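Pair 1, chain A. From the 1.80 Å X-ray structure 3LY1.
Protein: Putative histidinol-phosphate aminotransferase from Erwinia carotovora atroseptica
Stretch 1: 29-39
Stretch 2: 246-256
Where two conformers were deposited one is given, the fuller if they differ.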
# COMPACT_ATOMS: atom_id res chain seq x y z
N GLY A 29 -17.22 15.34 0.89
CA GLY A 29 -17.06 14.14 0.11
C GLY A 29 -15.96 14.41 -0.90
O GLY A 29 -15.67 15.57 -1.22
N MSE A 30 -15.34 13.35 -1.38
CA MSE A 30 -14.65 13.35 -2.66
C MSE A 30 -15.51 13.99 -3.78
O MSE A 30 -16.74 13.98 -3.73
CB MSE A 30 -14.47 11.87 -3.00
CG MSE A 30 -13.44 11.51 -3.94
SE MSE A 30 -13.51 9.55 -4.11
CE MSE A 30 -13.33 9.14 -2.22
N SER A 31 -14.86 14.55 -4.81
CA SER A 31 -15.56 14.98 -6.06
C SER A 31 -16.64 13.98 -6.51
O SER A 31 -16.41 12.77 -6.49
CB SER A 31 -14.51 15.10 -7.18
OG SER A 31 -15.07 15.15 -8.48
N PRO A 32 -17.82 14.46 -6.94
CA PRO A 32 -18.87 13.58 -7.51
C PRO A 32 -18.39 12.71 -8.69
O PRO A 32 -18.68 11.50 -8.76
CB PRO A 32 -19.96 14.56 -7.93
CG PRO A 32 -19.80 15.72 -6.93
CD PRO A 32 -18.32 15.85 -6.75
N LYS A 33 -17.66 13.30 -9.61
CA LYS A 33 -17.02 12.55 -10.67
C LYS A 33 -15.99 11.50 -10.15
O LYS A 33 -15.95 10.38 -10.66
CB LYS A 33 -16.35 13.52 -11.62
CG LYS A 33 -17.38 14.37 -12.38
CD LYS A 33 -16.70 15.38 -13.28
N ALA A 34 -15.22 11.84 -9.12
CA ALA A 34 -14.28 10.88 -8.52
C ALA A 34 -15.02 9.74 -7.82
O ALA A 34 -14.57 8.58 -7.89
CB ALA A 34 -13.30 11.56 -7.55
N GLN A 35 -16.14 10.05 -7.16
CA GLN A 35 -16.90 9.00 -6.49
C GLN A 35 -17.45 8.02 -7.52
O GLN A 35 -17.41 6.82 -7.32
CB GLN A 35 -18.04 9.57 -5.64
CG GLN A 35 -17.55 10.41 -4.44
CD GLN A 35 -18.62 10.70 -3.40
OE1 GLN A 35 -19.47 9.87 -3.14
NE2 GLN A 35 -18.56 11.90 -2.79
N ALA A 36 -17.99 8.55 -8.62
CA ALA A 36 -18.54 7.71 -9.68
C ALA A 36 -17.47 6.81 -10.29
O ALA A 36 -17.72 5.65 -10.58
CB ALA A 36 -19.24 8.56 -10.81
N ALA A 37 -16.28 7.37 -10.50
CA ALA A 37 -15.16 6.58 -11.00
C ALA A 37 -14.85 5.46 -10.02
O ALA A 37 -14.71 4.32 -10.42
CB ALA A 37 -13.91 7.46 -11.22
N ALA A 38 -14.77 5.80 -8.73
CA ALA A 38 -14.38 4.85 -7.70
C ALA A 38 -15.41 3.71 -7.61
O ALA A 38 -15.02 2.54 -7.45
CB ALA A 38 -14.22 5.57 -6.34
N ARG A 39 -16.69 4.06 -7.66
CA ARG A 39 -17.77 3.07 -7.59
C ARG A 39 -17.76 2.16 -8.81
O ARG A 39 -17.88 0.95 -8.66
CB ARG A 39 -19.16 3.71 -7.44
CG ARG A 39 -19.44 4.36 -6.08
CD ARG A 39 -20.93 4.73 -5.89
NE ARG A 39 -21.48 5.38 -7.10
CZ ARG A 39 -21.46 6.69 -7.36
NH1 ARG A 39 -20.95 7.58 -6.50
NH2 ARG A 39 -21.97 7.12 -8.52
N PHE A 246 -7.78 -0.17 -7.49
CA PHE A 246 -8.52 0.22 -8.70
C PHE A 246 -9.43 1.43 -8.48
O PHE A 246 -9.45 2.33 -9.29
CB PHE A 246 -9.36 -0.95 -9.22
CG PHE A 246 -9.30 -1.13 -10.70
CD1 PHE A 246 -9.58 -0.08 -11.57
CD2 PHE A 246 -9.06 -2.38 -11.24
CE1 PHE A 246 -9.55 -0.27 -12.92
CE2 PHE A 246 -9.04 -2.58 -12.60
CZ PHE A 246 -9.27 -1.53 -13.44
N SER A 247 -10.18 1.46 -7.39
CA SER A 247 -11.08 2.59 -7.16
C SER A 247 -10.28 3.87 -6.95
O SER A 247 -10.64 4.90 -7.47
CB SER A 247 -12.00 2.34 -5.96
OG SER A 247 -12.80 1.20 -6.20
N GLY A 248 -9.20 3.78 -6.19
CA GLY A 248 -8.33 4.91 -5.98
C GLY A 248 -7.69 5.45 -7.25
O GLY A 248 -7.66 6.67 -7.44
N VAL A 249 -7.20 4.55 -8.11
CA VAL A 249 -6.55 4.95 -9.36
C VAL A 249 -7.58 5.67 -10.27
O VAL A 249 -7.31 6.75 -10.80
CB VAL A 249 -5.94 3.76 -10.12
CG1 VAL A 249 -5.55 4.17 -11.52
CG2 VAL A 249 -4.74 3.18 -9.34
N ASP A 250 -8.76 5.08 -10.43
CA ASP A 250 -9.79 5.70 -11.27
C ASP A 250 -10.36 6.97 -10.62
O ASP A 250 -10.75 7.92 -11.32
CB ASP A 250 -10.92 4.71 -11.57
CG ASP A 250 -10.58 3.70 -12.70
OD1 ASP A 250 -9.47 3.75 -13.28
OD2 ASP A 250 -11.47 2.88 -13.02
N ALA A 251 -10.44 7.01 -9.28
CA ALA A 251 -10.87 8.25 -8.63
C ALA A 251 -9.82 9.33 -8.82
O ALA A 251 -10.16 10.48 -9.06
CB ALA A 251 -11.21 8.03 -7.20
N ALA A 252 -8.53 8.99 -8.70
CA ALA A 252 -7.45 9.97 -8.90
C ALA A 252 -7.47 10.52 -10.33
O ALA A 252 -7.31 11.73 -10.52
CB ALA A 252 -6.05 9.39 -8.53
N LEU A 253 -7.64 9.66 -11.32
CA LEU A 253 -7.66 10.11 -12.71
C LEU A 253 -8.80 11.11 -12.92
O LEU A 253 -8.61 12.13 -13.57
CB LEU A 253 -7.83 8.95 -13.68
CG LEU A 253 -6.61 8.07 -13.94
CD1 LEU A 253 -7.05 6.79 -14.67
CD2 LEU A 253 -5.49 8.80 -14.71
N ALA A 254 -9.96 10.82 -12.36
CA ALA A 254 -11.10 11.71 -12.50
C ALA A 254 -10.92 13.04 -11.74
O ALA A 254 -11.28 14.11 -12.25
CB ALA A 254 -12.37 11.00 -12.04
N SER A 255 -10.37 12.99 -10.52
CA SER A 255 -10.23 14.20 -9.67
C SER A 255 -9.25 15.19 -10.31
O SER A 255 -9.48 16.41 -10.31
CB SER A 255 -9.83 13.83 -8.24
OG SER A 255 -10.03 14.92 -7.36
N MSE A 256 -8.21 14.66 -10.94
CA MSE A 256 -7.29 15.49 -11.73
C MSE A 256 -7.95 16.25 -12.89
O MSE A 256 -7.37 17.25 -13.35
CB MSE A 256 -6.11 14.67 -12.25
CG MSE A 256 -5.16 14.23 -11.18
SE MSE A 256 -3.70 13.33 -11.99
CE MSE A 256 -2.78 14.93 -12.70
O HOH W 1 -11.90 14.35 -5.25
O HOH W 2 -13.97 3.47 -12.92

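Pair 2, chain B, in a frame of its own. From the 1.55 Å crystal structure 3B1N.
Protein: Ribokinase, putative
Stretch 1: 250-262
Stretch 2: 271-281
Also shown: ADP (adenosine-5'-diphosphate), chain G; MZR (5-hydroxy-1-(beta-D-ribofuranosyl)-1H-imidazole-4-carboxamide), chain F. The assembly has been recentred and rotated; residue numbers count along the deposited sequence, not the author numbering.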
# COMPACT_ATOMS: atom_id res chain seq x y z
N GLY B 250 -5.13 13.51 -1.13
CA GLY B 250 -5.05 14.91 -0.74
C GLY B 250 -6.37 15.61 -1.01
O GLY B 250 -6.43 16.81 -0.81
N CYS B 251 -7.40 14.92 -1.50
CA CYS B 251 -8.68 15.66 -1.76
C CYS B 251 -9.24 16.28 -0.49
O CYS B 251 -9.67 17.46 -0.53
CB CYS B 251 -9.74 14.75 -2.33
SG CYS B 251 -9.54 14.44 -4.10
N GLY B 252 -9.19 15.55 0.64
CA GLY B 252 -9.71 16.09 1.89
C GLY B 252 -8.87 17.31 2.32
O GLY B 252 -9.39 18.26 2.90
N ASP B 253 -7.56 17.28 2.09
CA ASP B 253 -6.73 18.41 2.49
C ASP B 253 -7.02 19.65 1.64
O ASP B 253 -7.02 20.79 2.17
CB ASP B 253 -5.26 18.00 2.36
CG ASP B 253 -4.82 17.03 3.45
OD1 ASP B 253 -5.48 16.95 4.50
OD2 ASP B 253 -3.84 16.31 3.22
N ALA B 254 -7.25 19.45 0.34
CA ALA B 254 -7.61 20.57 -0.53
C ALA B 254 -8.93 21.16 -0.01
O ALA B 254 -9.10 22.40 0.08
CB ALA B 254 -7.74 20.12 -1.99
N PHE B 255 -9.89 20.29 0.28
CA PHE B 255 -11.18 20.68 0.88
C PHE B 255 -10.96 21.49 2.14
O PHE B 255 -11.55 22.56 2.33
CB PHE B 255 -12.00 19.38 1.12
CG PHE B 255 -13.39 19.60 1.66
CD1 PHE B 255 -14.52 19.48 0.83
CD2 PHE B 255 -13.57 19.86 3.02
CE1 PHE B 255 -15.82 19.67 1.41
CE2 PHE B 255 -14.83 20.02 3.56
CZ PHE B 255 -15.96 19.95 2.75
N ARG B 256 -10.11 21.01 3.03
CA ARG B 256 -9.88 21.75 4.30
C ARG B 256 -9.27 23.13 4.04
O ARG B 256 -9.65 24.08 4.74
CB ARG B 256 -8.97 20.90 5.21
CG ARG B 256 -9.78 19.81 5.88
CD ARG B 256 -8.86 18.66 6.25
NE ARG B 256 -9.55 17.55 6.89
CZ ARG B 256 -10.45 16.76 6.28
NH1 ARG B 256 -10.87 16.98 5.05
NH2 ARG B 256 -10.97 15.77 6.94
N GLY B 257 -8.37 23.28 3.07
CA GLY B 257 -7.86 24.62 2.68
C GLY B 257 -9.00 25.54 2.30
O GLY B 257 -9.06 26.71 2.76
N GLY B 258 -9.94 25.05 1.49
CA GLY B 258 -11.06 25.91 1.07
C GLY B 258 -11.96 26.24 2.24
O GLY B 258 -12.46 27.39 2.35
N LEU B 259 -12.22 25.27 3.09
CA LEU B 259 -13.03 25.53 4.28
C LEU B 259 -12.39 26.59 5.15
O LEU B 259 -13.10 27.52 5.59
CB LEU B 259 -13.24 24.24 5.05
CG LEU B 259 -14.50 24.27 5.88
CD1 LEU B 259 -15.71 24.07 4.96
CD2 LEU B 259 -14.43 23.16 6.92
N LEU B 260 -11.08 26.48 5.41
CA LEU B 260 -10.37 27.45 6.25
C LEU B 260 -10.46 28.85 5.61
O LEU B 260 -10.66 29.85 6.33
CB LEU B 260 -8.88 27.09 6.44
CG LEU B 260 -8.67 25.89 7.35
CD1 LEU B 260 -7.24 25.43 7.09
CD2 LEU B 260 -8.83 26.38 8.81
N TYR B 261 -10.33 28.95 4.29
CA TYR B 261 -10.41 30.26 3.64
C TYR B 261 -11.82 30.82 3.85
O TYR B 261 -11.98 32.02 4.20
CB TYR B 261 -10.15 30.10 2.12
CG TYR B 261 -10.16 31.42 1.41
CD1 TYR B 261 -9.01 32.19 1.36
CD2 TYR B 261 -11.34 31.89 0.81
CE1 TYR B 261 -8.98 33.39 0.71
CE2 TYR B 261 -11.33 33.13 0.15
CZ TYR B 261 -10.15 33.85 0.11
OH TYR B 261 -10.13 35.07 -0.56
N GLY B 262 -12.85 29.98 3.67
CA GLY B 262 -14.24 30.44 3.84
C GLY B 262 -14.47 30.91 5.28
O GLY B 262 -15.09 31.97 5.51
N THR B 271 -21.56 28.26 1.48
CA THR B 271 -20.57 28.75 0.54
C THR B 271 -19.15 28.26 0.86
O THR B 271 -18.37 27.92 -0.03
CB THR B 271 -20.60 30.30 0.45
OG1 THR B 271 -21.94 30.68 0.11
CG2 THR B 271 -19.66 30.84 -0.63
N ALA B 272 -18.81 28.23 2.14
CA ALA B 272 -17.49 27.72 2.55
C ALA B 272 -17.41 26.27 2.11
O ALA B 272 -16.37 25.84 1.61
CB ALA B 272 -17.31 27.81 4.06
N GLY B 273 -18.49 25.55 2.33
CA GLY B 273 -18.54 24.11 1.94
C GLY B 273 -18.38 23.97 0.44
O GLY B 273 -17.65 23.07 -0.01
N ARG B 274 -19.05 24.82 -0.36
CA ARG B 274 -18.95 24.65 -1.80
C ARG B 274 -17.55 25.00 -2.30
O ARG B 274 -17.05 24.37 -3.24
CB ARG B 274 -20.04 25.51 -2.49
CG ARG B 274 -21.38 24.83 -2.39
CD ARG B 274 -22.48 25.78 -2.85
NE ARG B 274 -23.76 25.04 -2.95
CZ ARG B 274 -24.48 24.63 -1.91
NH1 ARG B 274 -24.09 24.83 -0.64
NH2 ARG B 274 -25.64 23.97 -2.14
N LEU B 275 -16.90 25.99 -1.67
CA LEU B 275 -15.54 26.30 -2.07
C LEU B 275 -14.61 25.10 -1.77
O LEU B 275 -13.78 24.78 -2.62
CB LEU B 275 -15.04 27.59 -1.36
CG LEU B 275 -13.61 27.96 -1.72
CD1 LEU B 275 -13.46 28.35 -3.20
CD2 LEU B 275 -13.17 29.17 -0.84
N ALA B 276 -14.75 24.53 -0.58
CA ALA B 276 -13.98 23.35 -0.16
C ALA B 276 -14.20 22.22 -1.19
O ALA B 276 -13.25 21.57 -1.64
CB ALA B 276 -14.45 22.94 1.20
N SER B 277 -15.46 21.98 -1.54
CA SER B 277 -15.86 20.93 -2.49
C SER B 277 -15.22 21.17 -3.85
O SER B 277 -14.63 20.25 -4.48
CB SER B 277 -17.37 20.96 -2.59
OG SER B 277 -17.76 19.91 -3.45
N LEU B 278 -15.21 22.43 -4.28
CA LEU B 278 -14.54 22.78 -5.53
C LEU B 278 -13.06 22.48 -5.46
O LEU B 278 -12.49 21.89 -6.40
CB LEU B 278 -14.75 24.24 -5.90
CG LEU B 278 -13.97 24.77 -7.07
CD1 LEU B 278 -14.29 24.05 -8.35
CD2 LEU B 278 -14.25 26.27 -7.21
N MET B 279 -12.40 22.87 -4.36
CA MET B 279 -10.94 22.58 -4.29
C MET B 279 -10.66 21.07 -4.37
O MET B 279 -9.69 20.70 -5.04
CB MET B 279 -10.38 23.16 -2.99
CG MET B 279 -10.46 24.73 -2.94
SD MET B 279 -9.52 25.58 -4.17
CE MET B 279 -7.83 25.43 -3.52
N GLY B 280 -11.49 20.25 -3.71
CA GLY B 280 -11.36 18.80 -3.81
C GLY B 280 -11.44 18.33 -5.25
O GLY B 280 -10.64 17.45 -5.70
N ALA B 281 -12.38 18.89 -6.01
CA ALA B 281 -12.50 18.52 -7.45
C ALA B 281 -11.39 18.99 -8.32
O ALA B 281 -11.02 18.31 -9.29
CB ALA B 281 -13.86 19.01 -8.00
PB ADP G . -10.24 12.33 2.01
O1B ADP G . -10.54 10.86 2.26
O2B ADP G . -10.03 13.03 3.32
O3B ADP G . -9.23 12.75 1.01
PA ADP G . -12.81 12.60 0.48
O1A ADP G . -12.43 11.38 -0.39
O2A ADP G . -14.06 12.56 1.29
O3A ADP G . -11.69 12.98 1.53
O5' ADP G . -12.78 13.75 -0.58
C5' ADP G . -12.90 15.08 -0.06
C4' ADP G . -13.68 16.01 -0.97
O4' ADP G . -13.01 16.10 -2.25
C3' ADP G . -15.12 15.52 -1.29
O3' ADP G . -16.03 15.88 -0.24
C2' ADP G . -15.33 16.15 -2.64
O2' ADP G . -15.75 17.53 -2.48
C1' ADP G . -13.98 16.14 -3.30
N9 ADP G . -13.83 14.89 -4.09
C8 ADP G . -13.32 13.67 -3.71
N7 ADP G . -13.43 12.77 -4.74
C5 ADP G . -14.07 13.39 -5.72
C6 ADP G . -14.54 13.00 -7.05
N6 ADP G . -14.30 11.73 -7.47
N1 ADP G . -15.16 13.90 -7.79
C2 ADP G . -15.40 15.17 -7.36
N3 ADP G . -14.97 15.59 -6.16
C4 ADP G . -14.35 14.77 -5.31
N1 MZR F . 0.24 10.93 9.92
O3 MZR F . 0.22 12.59 7.67
C4 MZR F . -0.09 11.35 7.07
C5 MZR F . -0.23 10.09 7.76
C6 MZR F . -0.04 9.87 9.20
O6 MZR F . -0.16 8.68 9.58
N7 MZR F . -0.53 9.22 6.75
C8 MZR F . -0.58 9.91 5.59
N9 MZR F . -0.31 11.23 5.77
C1' MZR F . -0.32 12.29 4.74
C2' MZR F . 0.41 12.01 3.44
O2' MZR F . 1.73 12.55 3.60
C3' MZR F . -0.49 12.71 2.40
O3' MZR F . 0.10 13.78 1.65
C4' MZR F . -1.68 13.20 3.18
O4' MZR F . -1.68 12.38 4.33
C5' MZR F . -2.96 13.04 2.41
O5' MZR F . -4.02 13.57 3.25

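Both pairs are two helices packed close together and running nearly antiparallel. The angle between their N-to-C directions is 151° in pair 1 and 148° in pair 2. The axes approach to 7.4 Å and 7.0 Å. Fourteen central residues superpose with an RMSD of 0.7 Å. Such close spacing leaves little room between the backbones, and small residues fill most of the crossing in both.

The central match is Ala251(A) with Ala276(B). In pair 1 the Ala251(A) CB lies 3.5 Å from the Ala34(A) O and 4.0 Å from the Ala38(A) CB. In pair 2 the Ala276(B) CB lies 3.1 Å from the Phe255(B) O. Ala34(A) matches Phe255(B), so the same carbonyl position receives the methyl in both pairs.

The side chains at that position differ greatly. Ala34(A) offers only a methyl, with its CB 4.1 Å from the Ala251(A) CB. The Phe255(B) side chain is in the t rotamer and sets a ring face against the alanine. The Ala276(B) CB sits 3.3 Å from the ring centroid, almost on the ring normal, a CH-pi contact. Pair 2 buries more surface, 544 Å² against 362 Å².

Ala37(A) matches Gly258(B). The Ala37(A) CB points toward the other helix and fits, 3.2 Å from the Asp250(A) O and 3.9 Å from the Ala254(A) CB. Gly258(B) brings its CA to 4.1 Å from the Ala276(B) CA. A CB there would clash with that CA. Next to it, the larger Met279(B), matched to Ala254(A), places its CG 4.2 Å from the Gly258(B) CA.

Ala38(A) matches Leu259(B), and Ser247(A) matches Ala272(B). Pair 1 is polar here: the Ser247(A) OG donates a hydrogen bond to the Ala38(A) O at 2.9 Å. Pair 2 is apolar: the Leu259(B) CD1 lies 4.2 Å from the Ala272(B) CB.

Asp250(A) matches Leu275(B). A water donates to the Asp250(A) OD2 at 2.6 Å and to the Ala37(A) O at 2.7 Å, bridging the helices. In pair 2 the Leu275(B) CD2 lies 3.7 Å from the Gly258(B) O, the carbonyl position that takes the water in pair 1.

Ser255(A) matches Gly280(B), and Ser31(A) matches Gly252(B). In pair 1 a water links the Ser31(A) N, at 3.0 Å, to the Ser255(A) OG, at 2.9 Å. In pair 2 both glycines adjoin ADP. The Gly252(B) N donates to the ADP O3B at 2.8 Å, and the Gly280(B) CA is 3.5 Å from the ADP O4'. A CB on either glycine would clash with the nucleotide.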